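Local coordinates for protein putative peptidase (Parabacteroides merdae, PDB 4L8K) that probably hydrolyses peptide bonds as a serine-type peptidase of family S41, a member of the ClpP/crotonase clan, at residues 215-220 with 227-232; 123-128 with 162-167; 93-98 with 293-298; 239-244 with 300-305. All blocks are in the same frame, centred on the assembly; numbering follows the deposited sequence.

Contact 1: residues 215-220 with 227-232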
loop_
_atom_site.group_PDB
_atom_site.type_symbol
_atom_site.label_atom_id
_atom_site.label_comp_id
_atom_site.label_asym_id
_atom_site.label_seq_id
_atom_site.Cartn_x
_atom_site.Cartn_y
_atom_site.Cartn_z
ATOM N N VAL A 215 1.668 12.968 -4.979
ATOM C CA VAL A 215 1.072 11.864 -4.212
ATOM C C VAL A 215 1.988 11.633 -3.003
ATOM O O VAL A 215 3.195 11.466 -3.173
ATOM C CB VAL A 215 0.810 10.567 -5.051
ATOM C CG1 VAL A 215 0.354 9.396 -4.161
ATOM C CG2 VAL A 215 -0.214 10.819 -6.160
ATOM N N LEU A 216 1.432 11.703 -1.785
ATOM C CA LEU A 216 2.224 11.520 -0.565
ATOM C C LEU A 216 2.080 10.108 -0.051
ATOM O O LEU A 216 0.962 9.612 0.080
ATOM C CB LEU A 216 1.841 12.531 0.545
ATOM C CG LEU A 216 1.820 14.038 0.212
ATOM C CD1 LEU A 216 1.726 14.852 1.495
ATOM C CD2 LEU A 216 3.088 14.496 -0.566
ATOM N N THR A 217 3.213 9.429 0.193
ATOM C CA THR A 217 3.218 8.045 0.659
ATOM C C THR A 217 4.129 7.845 1.880
ATOM O O THR A 217 5.061 8.620 2.109
ATOM C CB THR A 217 3.668 7.069 -0.479
ATOM O OG1 THR A 217 5.006 7.344 -0.856
ATOM C CG2 THR A 217 2.787 7.129 -1.702
ATOM N N ASN A 218 3.859 6.792 2.645
ATOM C CA ASN A 218 4.692 6.362 3.759
ATOM C C ASN A 218 4.597 4.839 3.848
ATOM O O ASN A 218 3.863 4.245 3.069
ATOM C CB ASN A 218 4.362 7.080 5.096
ATOM C CG ASN A 218 3.024 6.790 5.712
ATOM O OD1 ASN A 218 2.199 6.047 5.177
ATOM N ND2 ASN A 218 2.776 7.401 6.850
ATOM N N ARG A 219 5.366 4.204 4.739
ATOM C CA ARG A 219 5.360 2.755 4.922
ATOM C C ARG A 219 3.964 2.234 5.285
ATOM O O ARG A 219 3.652 1.069 5.043
ATOM C CB ARG A 219 6.388 2.339 6.008
ATOM C CG ARG A 219 6.774 0.862 5.966
ATOM C CD ARG A 219 7.335 0.411 4.626
ATOM N NE ARG A 219 7.765 -0.963 4.792
ATOM C CZ ARG A 219 8.254 -1.753 3.848
ATOM N NH1 ARG A 219 8.231 -1.374 2.574
ATOM N NH2 ARG A 219 8.695 -2.960 4.157
ATOM N N HIS A 220 3.120 3.098 5.833
ATOM C CA HIS A 220 1.777 2.712 6.185
ATOM C C HIS A 220 0.792 2.928 5.022
ATOM O O HIS A 220 -0.406 2.798 5.243
ATOM C CB HIS A 220 1.345 3.384 7.473
ATOM C CG HIS A 220 1.978 2.740 8.661
ATOM N ND1 HIS A 220 3.048 3.313 9.303
ATOM C CD2 HIS A 220 1.698 1.563 9.269
ATOM C CE1 HIS A 220 3.370 2.495 10.300
ATOM N NE2 HIS A 220 2.607 1.415 10.301
ATOM N N ASP A 227 -1.241 -0.434 -5.031
ATOM C CA ASP A 227 -1.662 -0.558 -6.438
ATOM C C ASP A 227 -2.057 0.799 -7.013
ATOM O O ASP A 227 -1.800 1.046 -8.185
ATOM C CB ASP A 227 -2.823 -1.552 -6.578
ATOM C CG ASP A 227 -2.565 -2.935 -6.022
ATOM O OD1 ASP A 227 -1.366 -3.318 -5.883
ATOM O OD2 ASP A 227 -3.543 -3.650 -5.763
ATOM N N PHE A 228 -2.708 1.653 -6.203
ATOM C CA PHE A 228 -3.098 3.020 -6.563
ATOM C C PHE A 228 -1.817 3.849 -6.875
ATOM O O PHE A 228 -1.747 4.523 -7.907
ATOM C CB PHE A 228 -3.906 3.688 -5.395
ATOM C CG PHE A 228 -4.188 5.158 -5.602
ATOM C CD1 PHE A 228 -5.185 5.575 -6.484
ATOM C CD2 PHE A 228 -3.463 6.129 -4.914
ATOM C CE1 PHE A 228 -5.454 6.939 -6.677
ATOM C CE2 PHE A 228 -3.720 7.489 -5.123
ATOM C CZ PHE A 228 -4.722 7.885 -5.994
ATOM N N VAL A 229 -0.824 3.795 -5.964
ATOM C CA VAL A 229 0.447 4.503 -6.104
ATOM C C VAL A 229 1.146 4.023 -7.394
ATOM O O VAL A 229 1.626 4.846 -8.171
ATOM C CB VAL A 229 1.323 4.326 -4.833
ATOM C CG1 VAL A 229 2.769 4.770 -5.080
ATOM C CG2 VAL A 229 0.722 5.122 -3.665
ATOM N N ASN A 230 1.131 2.707 -7.640
ATOM C CA ASN A 230 1.722 2.103 -8.819
ATOM C C ASN A 230 1.166 2.719 -10.123
ATOM O O ASN A 230 1.932 2.950 -11.056
ATOM C CB ASN A 230 1.490 0.605 -8.819
ATOM C CG ASN A 230 2.099 -0.127 -10.002
ATOM O OD1 ASN A 230 3.228 0.114 -10.421
ATOM N ND2 ASN A 230 1.351 -1.027 -10.580
ATOM N N VAL A 231 -0.148 2.962 -10.184
ATOM C CA VAL A 231 -0.777 3.533 -11.374
ATOM C C VAL A 231 -0.434 5.025 -11.473
ATOM O O VAL A 231 -0.082 5.500 -12.552
ATOM C CB VAL A 231 -2.320 3.289 -11.383
ATOM C CG1 VAL A 231 -2.984 3.930 -12.611
ATOM C CG2 VAL A 231 -2.640 1.797 -11.316
HETATM N N MSE A 232 -0.516 5.750 -10.347
HETATM C CA MSE A 232 -0.306 7.193 -10.306
HETATM C C MSE A 232 1.103 7.585 -10.755
HETATM O O MSE A 232 1.216 8.532 -11.532
HETATM C CB MSE A 232 -0.623 7.763 -8.911
HETATM C CG MSE A 232 -2.117 7.647 -8.555
HETATM SE SE MSE A 232 -3.301 8.793 -9.612
HETATM C CE MSE A 232 -2.816 10.440 -8.838
#
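V215 CG2 crosses the side chain of M232, a selenomethionine, at about a right angle. It is 3.8 Å from M232 CE and 4.1 Å from M232 CB. The M232 chain is bent at both of its later torsions, which folds CE back beside the valine. Its CG also lies 3.6 Å above one face of the F228 ring, toward the rim. The other V215 methyl, CG1, faces V229 CG2 at 4.3 Å.

T217 and V229 meet tip to tip. T217 CG2 is only 3.5 Å from V229 CG2, tighter than usual for two carbons. The first torsion of T217 (64°) puts OG1 between backbone N and carbonyl carbon, where it hydrogen-bonds D243 O. That bond is consistent with this rotamer, which turns CG2 to the helix. No hydrogen bond joins the two segments, and the four touching residues are buried.

Strand 215-217 and helix 227-232 run nearer antiparallel than parallel (141°), their axes 10.3 Å apart. Alternate strand residues, V215 and T217, point at the helix, while L216 points away to helix 301-311. This is the strand-helix half of a beta-alpha-beta unit, completed by strand 238-242, in the alpha/beta core of the peptidase.

Contact 2: residues 123-128 with 162-167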
loop_
_atom_site.group_PDB
_atom_site.type_symbol
_atom_site.label_atom_id
_atom_site.label_comp_id
_atom_site.label_asym_id
_atom_site.label_seq_id
_atom_site.Cartn_x
_atom_site.Cartn_y
_atom_site.Cartn_z
ATOM N N VAL A 123 -5.689 17.115 -0.572
ATOM C CA VAL A 123 -6.647 16.045 -0.284
ATOM C C VAL A 123 -5.975 15.022 0.644
ATOM O O VAL A 123 -4.862 14.577 0.376
ATOM C CB VAL A 123 -7.228 15.332 -1.563
ATOM C CG1 VAL A 123 -8.281 14.282 -1.196
ATOM C CG2 VAL A 123 -7.802 16.326 -2.577
ATOM N N TYR A 124 -6.658 14.645 1.722
ATOM C CA TYR A 124 -6.244 13.514 2.534
ATOM C C TYR A 124 -7.274 12.396 2.333
ATOM O O TYR A 124 -8.484 12.593 2.530
ATOM C CB TYR A 124 -6.045 13.821 4.024
ATOM C CG TYR A 124 -5.547 12.591 4.755
ATOM C CD1 TYR A 124 -4.314 12.022 4.440
ATOM C CD2 TYR A 124 -6.337 11.948 5.703
ATOM C CE1 TYR A 124 -3.867 10.860 5.067
ATOM C CE2 TYR A 124 -5.886 10.803 6.365
ATOM C CZ TYR A 124 -4.663 10.243 6.017
ATOM O OH TYR A 124 -4.216 9.083 6.589
ATOM N N TYR A 125 -6.794 11.239 1.891
ATOM C CA TYR A 125 -7.633 10.069 1.696
ATOM C C TYR A 125 -7.058 8.940 2.575
ATOM O O TYR A 125 -6.096 8.270 2.196
ATOM C CB TYR A 125 -7.716 9.700 0.199
ATOM C CG TYR A 125 -8.771 8.651 -0.084
ATOM C CD1 TYR A 125 -10.096 8.843 0.296
ATOM C CD2 TYR A 125 -8.449 7.474 -0.745
ATOM C CE1 TYR A 125 -11.072 7.879 0.033
ATOM C CE2 TYR A 125 -9.420 6.511 -1.024
ATOM C CZ TYR A 125 -10.735 6.731 -0.654
ATOM O OH TYR A 125 -11.695 5.790 -0.910
ATOM N N GLY A 126 -7.617 8.801 3.775
ATOM C CA GLY A 126 -7.121 7.863 4.774
ATOM C C GLY A 126 -7.415 6.397 4.573
ATOM O O GLY A 126 -6.731 5.550 5.156
ATOM N N SER A 127 -8.471 6.067 3.822
ATOM C CA SER A 127 -8.871 4.666 3.665
ATOM C C SER A 127 -9.584 4.413 2.355
ATOM O O SER A 127 -10.562 5.095 2.079
ATOM C CB SER A 127 -9.793 4.255 4.823
ATOM O OG SER A 127 -10.197 2.901 4.674
ATOM N N PHE A 128 -9.161 3.378 1.604
ATOM C CA PHE A 128 -9.854 2.959 0.380
ATOM C C PHE A 128 -11.134 2.148 0.726
ATOM O O PHE A 128 -11.804 1.681 -0.189
ATOM C CB PHE A 128 -8.922 2.183 -0.603
ATOM C CG PHE A 128 -8.023 3.084 -1.414
ATOM C CD1 PHE A 128 -8.493 3.715 -2.553
ATOM C CD2 PHE A 128 -6.738 3.373 -0.988
ATOM C CE1 PHE A 128 -7.677 4.595 -3.271
ATOM C CE2 PHE A 128 -5.922 4.253 -1.707
ATOM C CZ PHE A 128 -6.388 4.837 -2.856
HETATM N N MSE A 162 -10.736 -1.683 -4.237
HETATM C CA MSE A 162 -10.162 -1.442 -5.570
HETATM C C MSE A 162 -11.135 -0.627 -6.436
HETATM O O MSE A 162 -10.727 -0.044 -7.451
HETATM C CB MSE A 162 -9.855 -2.780 -6.261
HETATM C CG MSE A 162 -9.067 -3.756 -5.383
HETATM SE SE MSE A 162 -7.538 -4.559 -6.272
HETATM C CE MSE A 162 -6.501 -2.910 -6.438
ATOM N N LEU A 163 -12.434 -0.639 -6.067
ATOM C CA LEU A 163 -13.443 0.104 -6.802
ATOM C C LEU A 163 -13.115 1.601 -6.727
ATOM O O LEU A 163 -13.155 2.285 -7.747
ATOM C CB LEU A 163 -14.850 -0.205 -6.248
ATOM C CG LEU A 163 -16.025 0.642 -6.799
ATOM C CD1 LEU A 163 -16.456 0.143 -8.153
ATOM C CD2 LEU A 163 -17.217 0.615 -5.850
ATOM N N TYR A 164 -12.694 2.075 -5.541
ATOM C CA TYR A 164 -12.369 3.487 -5.317
ATOM C C TYR A 164 -10.989 3.805 -5.814
ATOM O O TYR A 164 -10.750 4.915 -6.304
ATOM C CB TYR A 164 -12.539 3.848 -3.839
ATOM C CG TYR A 164 -13.913 3.437 -3.349
ATOM C CD1 TYR A 164 -15.070 3.887 -3.992
ATOM C CD2 TYR A 164 -14.059 2.548 -2.293
ATOM C CE1 TYR A 164 -16.334 3.478 -3.575
ATOM C CE2 TYR A 164 -15.316 2.165 -1.844
ATOM C CZ TYR A 164 -16.451 2.634 -2.491
ATOM O OH TYR A 164 -17.699 2.308 -2.043
ATOM N N SER A 165 -10.103 2.819 -5.745
ATOM C CA SER A 165 -8.761 2.935 -6.290
ATOM C C SER A 165 -8.859 3.296 -7.780
ATOM O O SER A 165 -8.387 4.362 -8.152
ATOM C CB SER A 165 -8.001 1.631 -6.075
ATOM O OG SER A 165 -6.617 1.904 -6.170
ATOM N N ASP A 166 -9.550 2.451 -8.589
ATOM C CA ASP A 166 -9.753 2.655 -10.035
ATOM C C ASP A 166 -10.515 3.933 -10.346
ATOM O O ASP A 166 -10.174 4.617 -11.308
ATOM C CB ASP A 166 -10.514 1.467 -10.660
ATOM C CG ASP A 166 -9.634 0.448 -11.352
ATOM O OD1 ASP A 166 -8.588 0.070 -10.772
ATOM O OD2 ASP A 166 -10.021 -0.023 -12.430
ATOM N N ARG A 167 -11.545 4.260 -9.549
ATOM C CA ARG A 167 -12.379 5.451 -9.740
ATOM C C ARG A 167 -11.566 6.738 -9.544
ATOM O O ARG A 167 -11.721 7.664 -10.330
ATOM C CB ARG A 167 -13.581 5.418 -8.774
ATOM C CG ARG A 167 -14.555 6.571 -8.956
ATOM C CD ARG A 167 -15.698 6.452 -7.983
ATOM N NE ARG A 167 -16.680 5.456 -8.426
ATOM C CZ ARG A 167 -17.683 4.982 -7.693
ATOM N NH1 ARG A 167 -17.869 5.406 -6.445
ATOM N NH2 ARG A 167 -18.484 4.058 -8.183
#
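F128 supplies most of the apolar contact. Its ring points into the first turns of helix 162-169, where CE1 lies 3.6 Å from S165 CA. S165 CB is a little farther off, at 4.1 Å from the same CE1. F128 CD1 also meets Y164 CB at 4.2 Å. The backbone carbon of Y164 sits at the edge of the F128 ring, near its plane. One face of that ring is taken by Y125, whose CE2 stands 3.3 Å above it, offset toward the rim. With F128 cut back to an alanine, the S165 backbone would probably face a gap, and Y125 and F228 would lose the ring they pack on.

Across the contact the polar atoms F128 O and Y125 OH meet carbons of Y164, and no hydrogen bond is made. F128 O comes in at the edge of the Y164 ring, near its plane, 3.2 Å from Y164 CD2. With CG anti to its carbonyl carbon (chi1 -79°), F128 sends its ring to S165 while its own carbonyl meets Y164. Y125 OH lies 3.6 Å from Y164 CB, the two tyrosines crossing at about a right angle. That hydroxyl is hydrogen-bonded to S130 O, which holds the end of the ring in place.

Strand 120-125 lies beside strand 149-153 in the mixed sheet. The F128 backbone bonds to G159, just ahead of helix 162-169. Helix 224-232 packs against both segments: its F228 ring meets F128 with the planes at about 50°, and F228 also touches S165.

Contact 3: residues 93-98 with 293-298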
loop_
_atom_site.group_PDB
_atom_site.type_symbol
_atom_site.label_atom_id
_atom_site.label_comp_id
_atom_site.label_asym_id
_atom_site.label_seq_id
_atom_site.Cartn_x
_atom_site.Cartn_y
_atom_site.Cartn_z
ATOM N N LYS A 93 -1.257 12.917 12.769
ATOM C CA LYS A 93 -2.580 13.535 12.673
ATOM C C LYS A 93 -2.567 14.948 13.310
ATOM O O LYS A 93 -3.118 15.885 12.733
ATOM C CB LYS A 93 -3.614 12.603 13.357
ATOM C CG LYS A 93 -5.019 13.167 13.577
ATOM C CD LYS A 93 -5.908 13.114 12.326
ATOM C CE LYS A 93 -7.363 13.476 12.590
ATOM N NZ LYS A 93 -7.541 14.806 13.268
ATOM N N GLU A 94 -1.895 15.099 14.464
ATOM C CA GLU A 94 -1.805 16.367 15.208
ATOM C C GLU A 94 -1.103 17.449 14.365
ATOM O O GLU A 94 -1.513 18.609 14.409
ATOM C CB GLU A 94 -1.085 16.172 16.565
ATOM C CG GLU A 94 -1.782 15.188 17.495
ATOM C CD GLU A 94 -1.637 13.687 17.252
ATOM O OE1 GLU A 94 -0.819 13.266 16.394
ATOM O OE2 GLU A 94 -2.357 12.929 17.945
ATOM N N ILE A 95 -0.075 17.069 13.576
ATOM C CA ILE A 95 0.618 18.018 12.693
ATOM C C ILE A 95 -0.282 18.299 11.458
ATOM O O ILE A 95 -0.393 19.441 11.025
ATOM C CB ILE A 95 2.035 17.512 12.306
ATOM C CG1 ILE A 95 3.000 17.428 13.520
ATOM C CG2 ILE A 95 2.651 18.327 11.152
ATOM C CD1 ILE A 95 3.489 18.667 14.264
ATOM N N GLN A 96 -0.951 17.264 10.931
ATOM C CA GLN A 96 -1.879 17.399 9.817
ATOM C C GLN A 96 -3.045 18.382 10.175
ATOM O O GLN A 96 -3.473 19.161 9.311
ATOM C CB GLN A 96 -2.415 16.036 9.397
ATOM C CG GLN A 96 -3.243 16.109 8.116
ATOM C CD GLN A 96 -4.062 14.873 7.893
ATOM O OE1 GLN A 96 -4.729 14.351 8.795
ATOM N NE2 GLN A 96 -4.025 14.389 6.666
ATOM N N ASP A 97 -3.505 18.372 11.459
ATOM C CA ASP A 97 -4.536 19.288 11.993
ATOM C C ASP A 97 -4.161 20.754 11.758
ATOM O O ASP A 97 -5.055 21.577 11.594
ATOM C CB ASP A 97 -4.782 19.065 13.502
ATOM C CG ASP A 97 -5.447 17.744 13.868
ATOM O OD1 ASP A 97 -6.133 17.164 13.007
ATOM O OD2 ASP A 97 -5.270 17.286 15.019
ATOM N N ASN A 98 -2.853 21.083 11.703
ATOM C CA ASN A 98 -2.401 22.451 11.451
ATOM C C ASN A 98 -2.663 22.903 10.007
ATOM O O ASN A 98 -2.708 24.101 9.743
ATOM C CB ASN A 98 -0.924 22.600 11.785
ATOM C CG ASN A 98 -0.635 22.414 13.243
ATOM O OD1 ASN A 98 -1.518 22.545 14.083
ATOM N ND2 ASN A 98 0.608 22.094 13.573
ATOM N N GLU A 293 12.766 18.716 13.998
ATOM C CA GLU A 293 12.619 20.154 14.172
ATOM C C GLU A 293 11.336 20.677 13.497
ATOM O O GLU A 293 10.810 21.695 13.936
ATOM C CB GLU A 293 13.867 20.934 13.693
ATOM C CG GLU A 293 14.215 20.817 12.211
ATOM C CD GLU A 293 15.017 19.600 11.779
ATOM O OE1 GLU A 293 15.243 18.678 12.601
ATOM O OE2 GLU A 293 15.431 19.581 10.600
ATOM N N ASP A 294 10.828 20.008 12.456
ATOM C CA ASP A 294 9.573 20.461 11.854
ATOM C C ASP A 294 8.379 20.151 12.766
ATOM O O ASP A 294 7.437 20.947 12.797
ATOM C CB ASP A 294 9.346 19.885 10.448
ATOM C CG ASP A 294 9.944 20.764 9.365
ATOM O OD1 ASP A 294 10.144 21.981 9.624
ATOM O OD2 ASP A 294 10.112 20.274 8.233
ATOM N N ILE A 295 8.428 19.011 13.507
ATOM C CA ILE A 295 7.399 18.585 14.462
ATOM C C ILE A 295 7.296 19.657 15.535
ATOM O O ILE A 295 6.185 20.083 15.881
ATOM C CB ILE A 295 7.742 17.183 15.059
ATOM C CG1 ILE A 295 7.462 16.067 14.029
ATOM C CG2 ILE A 295 7.013 16.919 16.408
ATOM C CD1 ILE A 295 8.134 14.692 14.339
HETATM N N MSE A 296 8.478 20.116 16.020
HETATM C CA MSE A 296 8.601 21.164 17.033
HETATM C C MSE A 296 8.055 22.513 16.539
HETATM O O MSE A 296 7.695 23.368 17.343
HETATM C CB MSE A 296 10.060 21.305 17.447
HETATM C CG MSE A 296 10.555 20.107 18.210
HETATM SE SE MSE A 296 12.339 20.350 18.774
HETATM C CE MSE A 296 12.354 18.992 20.181
ATOM N N LYS A 297 7.994 22.710 15.214
ATOM C CA LYS A 297 7.459 23.942 14.620
ATOM C C LYS A 297 6.004 23.733 14.163
ATOM O O LYS A 297 5.418 24.641 13.591
ATOM C CB LYS A 297 8.324 24.412 13.444
ATOM C CG LYS A 297 9.720 24.884 13.835
ATOM C CD LYS A 297 10.530 25.198 12.598
ATOM C CE LYS A 297 11.990 24.863 12.793
ATOM N NZ LYS A 297 12.689 24.665 11.501
ATOM N N GLY A 298 5.452 22.540 14.431
ATOM C CA GLY A 298 4.112 22.097 14.033
ATOM C C GLY A 298 3.967 21.926 12.533
ATOM O O GLY A 298 2.854 22.030 11.995
#
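I95 and G298 bring the two backbones closest, with CA atoms 5.5 Å apart where the end of one helix meets the flank of another. G298 has positive phi and leaves the helix in a Schellman motif. A CB there would clash with N98 ND2 as it is placed, which, with the positive phi, suits glycine.

N98 ND2 donates to G298 O at 2.7 Å. The bond is fairly straight, with an N-H...O angle of 162°. It falls in the carbonyl plane on a lone pair, and G298 O lies close to the plane of the N98 amide. Thus N98 grips the backbone just beyond the last turn of helix 292-296.

I95 does the apolar work with its terminal methyl. CD1 is 3.4 Å from I295 O and 3.5 Å from G298 CA, so it packs on the turn of the Schellman motif itself. The I95 branch methyl CG2, anti to the backbone N, lies along the G298 carbonyl, 3.8 Å from G298 O. Trimming I95 to an alanine is likely to leave a gap beside G298 CA and I295 O, where CD1 now packs, and less packing beside the N98 bond.

I295 adds a looser touch, its CG2 4.5 Å from I95 CD1.

Contact 4: residues 239-244 with 300-305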
loop_
_atom_site.group_PDB
_atom_site.type_symbol
_atom_site.label_atom_id
_atom_site.label_comp_id
_atom_site.label_asym_id
_atom_site.label_seq_id
_atom_site.Cartn_x
_atom_site.Cartn_y
_atom_site.Cartn_z
ATOM N N THR A 239 4.113 13.332 -9.321
ATOM C CA THR A 239 5.329 13.098 -8.549
ATOM C C THR A 239 4.894 12.408 -7.253
ATOM O O THR A 239 3.944 12.861 -6.616
ATOM C CB THR A 239 6.120 14.382 -8.278
ATOM O OG1 THR A 239 6.367 15.048 -9.507
ATOM C CG2 THR A 239 7.439 14.107 -7.555
ATOM N N VAL A 240 5.548 11.307 -6.894
ATOM C CA VAL A 240 5.305 10.598 -5.647
ATOM C C VAL A 240 6.381 11.058 -4.662
ATOM O O VAL A 240 7.570 11.069 -4.981
ATOM C CB VAL A 240 5.252 9.047 -5.800
ATOM C CG1 VAL A 240 4.996 8.373 -4.438
ATOM C CG2 VAL A 240 4.177 8.637 -6.810
HETATM N N MSE A 241 5.956 11.461 -3.461
HETATM C CA MSE A 241 6.876 11.980 -2.464
HETATM C C MSE A 241 6.605 11.368 -1.078
HETATM O O MSE A 241 5.469 11.090 -0.741
HETATM C CB MSE A 241 6.718 13.506 -2.453
HETATM C CG MSE A 241 7.511 14.229 -1.374
HETATM SE SE MSE A 241 7.258 16.138 -1.520
HETATM C CE MSE A 241 7.881 16.504 -3.243
ATOM N N GLY A 242 7.659 11.226 -0.284
ATOM C CA GLY A 242 7.573 10.723 1.073
ATOM C C GLY A 242 8.487 9.538 1.277
ATOM O O GLY A 242 9.703 9.636 1.074
ATOM N N ASP A 243 7.908 8.402 1.643
ATOM C CA ASP A 243 8.698 7.202 1.904
ATOM C C ASP A 243 8.171 6.019 1.091
ATOM O O ASP A 243 7.081 6.082 0.488
ATOM C CB ASP A 243 8.667 6.881 3.415
ATOM C CG ASP A 243 9.780 5.973 3.948
ATOM O OD1 ASP A 243 10.690 5.598 3.153
ATOM O OD2 ASP A 243 9.736 5.627 5.147
ATOM N N ARG A 244 8.980 4.951 1.052
ATOM C CA ARG A 244 8.632 3.715 0.354
ATOM C C ARG A 244 7.284 3.209 0.896
ATOM O O ARG A 244 7.043 3.251 2.115
ATOM C CB ARG A 244 9.754 2.671 0.536
ATOM C CG ARG A 244 9.558 1.325 -0.174
ATOM C CD ARG A 244 10.773 0.434 0.084
ATOM N NE ARG A 244 10.697 -0.908 -0.510
ATOM C CZ ARG A 244 10.881 -1.193 -1.800
ATOM N NH1 ARG A 244 11.085 -0.223 -2.681
ATOM N NH2 ARG A 244 10.833 -2.447 -2.219
ATOM N N ASP A 300 4.761 19.798 8.745
ATOM C CA ASP A 300 4.903 18.497 8.108
ATOM C C ASP A 300 5.895 18.703 6.973
ATOM O O ASP A 300 5.557 19.349 5.984
ATOM C CB ASP A 300 3.516 17.978 7.604
ATOM C CG ASP A 300 3.502 16.570 7.017
ATOM O OD1 ASP A 300 4.432 16.228 6.254
ATOM O OD2 ASP A 300 2.526 15.825 7.274
ATOM N N THR A 301 7.113 18.186 7.121
ATOM C CA THR A 301 8.198 18.314 6.132
ATOM C C THR A 301 7.756 17.875 4.723
ATOM O O THR A 301 8.111 18.536 3.741
ATOM C CB THR A 301 9.430 17.498 6.584
ATOM O OG1 THR A 301 9.599 17.689 7.985
ATOM C CG2 THR A 301 10.721 17.910 5.869
ATOM N N ILE A 302 6.950 16.791 4.645
ATOM C CA ILE A 302 6.479 16.222 3.392
ATOM C C ILE A 302 5.453 17.160 2.740
ATOM O O ILE A 302 5.613 17.473 1.557
ATOM C CB ILE A 302 5.961 14.759 3.583
ATOM C CG1 ILE A 302 7.052 13.916 4.300
ATOM C CG2 ILE A 302 5.602 14.152 2.219
ATOM C CD1 ILE A 302 6.669 12.469 4.702
ATOM N N ILE A 303 4.443 17.650 3.501
ATOM C CA ILE A 303 3.470 18.589 2.927
ATOM C C ILE A 303 4.211 19.867 2.451
ATOM O O ILE A 303 3.953 20.335 1.337
ATOM C CB ILE A 303 2.284 18.904 3.882
ATOM C CG1 ILE A 303 1.464 17.622 4.193
ATOM C CG2 ILE A 303 1.362 20.018 3.293
ATOM C CD1 ILE A 303 0.354 17.798 5.329
ATOM N N GLU A 304 5.173 20.379 3.270
ATOM C CA GLU A 304 5.923 21.595 2.937
ATOM C C GLU A 304 6.768 21.436 1.662
ATOM O O GLU A 304 6.756 22.334 0.823
ATOM C CB GLU A 304 6.809 22.046 4.099
ATOM C CG GLU A 304 6.030 22.496 5.318
ATOM C CD GLU A 304 5.160 23.730 5.176
ATOM O OE1 GLU A 304 5.373 24.528 4.238
ATOM O OE2 GLU A 304 4.282 23.916 6.043
ATOM N N ALA A 305 7.464 20.286 1.505
ATOM C CA ALA A 305 8.273 20.002 0.313
ATOM C C ALA A 305 7.370 19.923 -0.928
ATOM O O ALA A 305 7.720 20.480 -1.961
ATOM C CB ALA A 305 9.055 18.710 0.497
#
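No ring lies between M241 and I302; the flat groups beside them are two carboxylates, each met from above its plane. D300 OD1 receives I303 N in this way, 60° out of the plane, at 3.1 Å, with a second, weak bond from I302 N. This is an N-cap: D300 closes the start of helix 301-311, and its OD2 makes a salt bridge to R155. D243 OD1 likewise accepts R244 N.

The fold here is a helix packed on a parallel part of the mixed sheet. Helix 301-305 runs back over strand 239-242 at 150°, with the axes 8.5 Å apart.

M241, a selenomethionine, and I302 slide past each other in opposite directions, M241 CG 4.1 Å from I302 CG2. The M241 chain is extended as far as SE and turns only at its last torsion (-60°). I302 also leans on G242, CG2 and CD1 both 4.1 Å from G242 CA. The backbone angles of G242 would jam a CB against the preceding carbonyl. M241 SE touches the helix at two neighbouring atoms, I302 O and A305 CB, each 3.7 Å away.

In the fold
Contact 3 opens first, on helix 93-100, and closes only at 293-298. Contact 2 (123-128 with 162-167) and contact 1 (215-220 with 227-232) follow in series, both nested inside that long loop. Contact 4 opens on strand 238-242, the next strand after the helix of contact 1, and closes at 300-305. It therefore crosses contact 3. Contacts 1, 2 and 4 all reach the mixed sheet. Contacts 1 and 2 touch where helices 224-232 and 162-169 meet, and V215 O bonds M241 N between the neighbouring strands of contacts 1 and 4. A T301-D294 hydrogen bond joins contacts 4 and 3, linking helix 292-296 to helix 301-311.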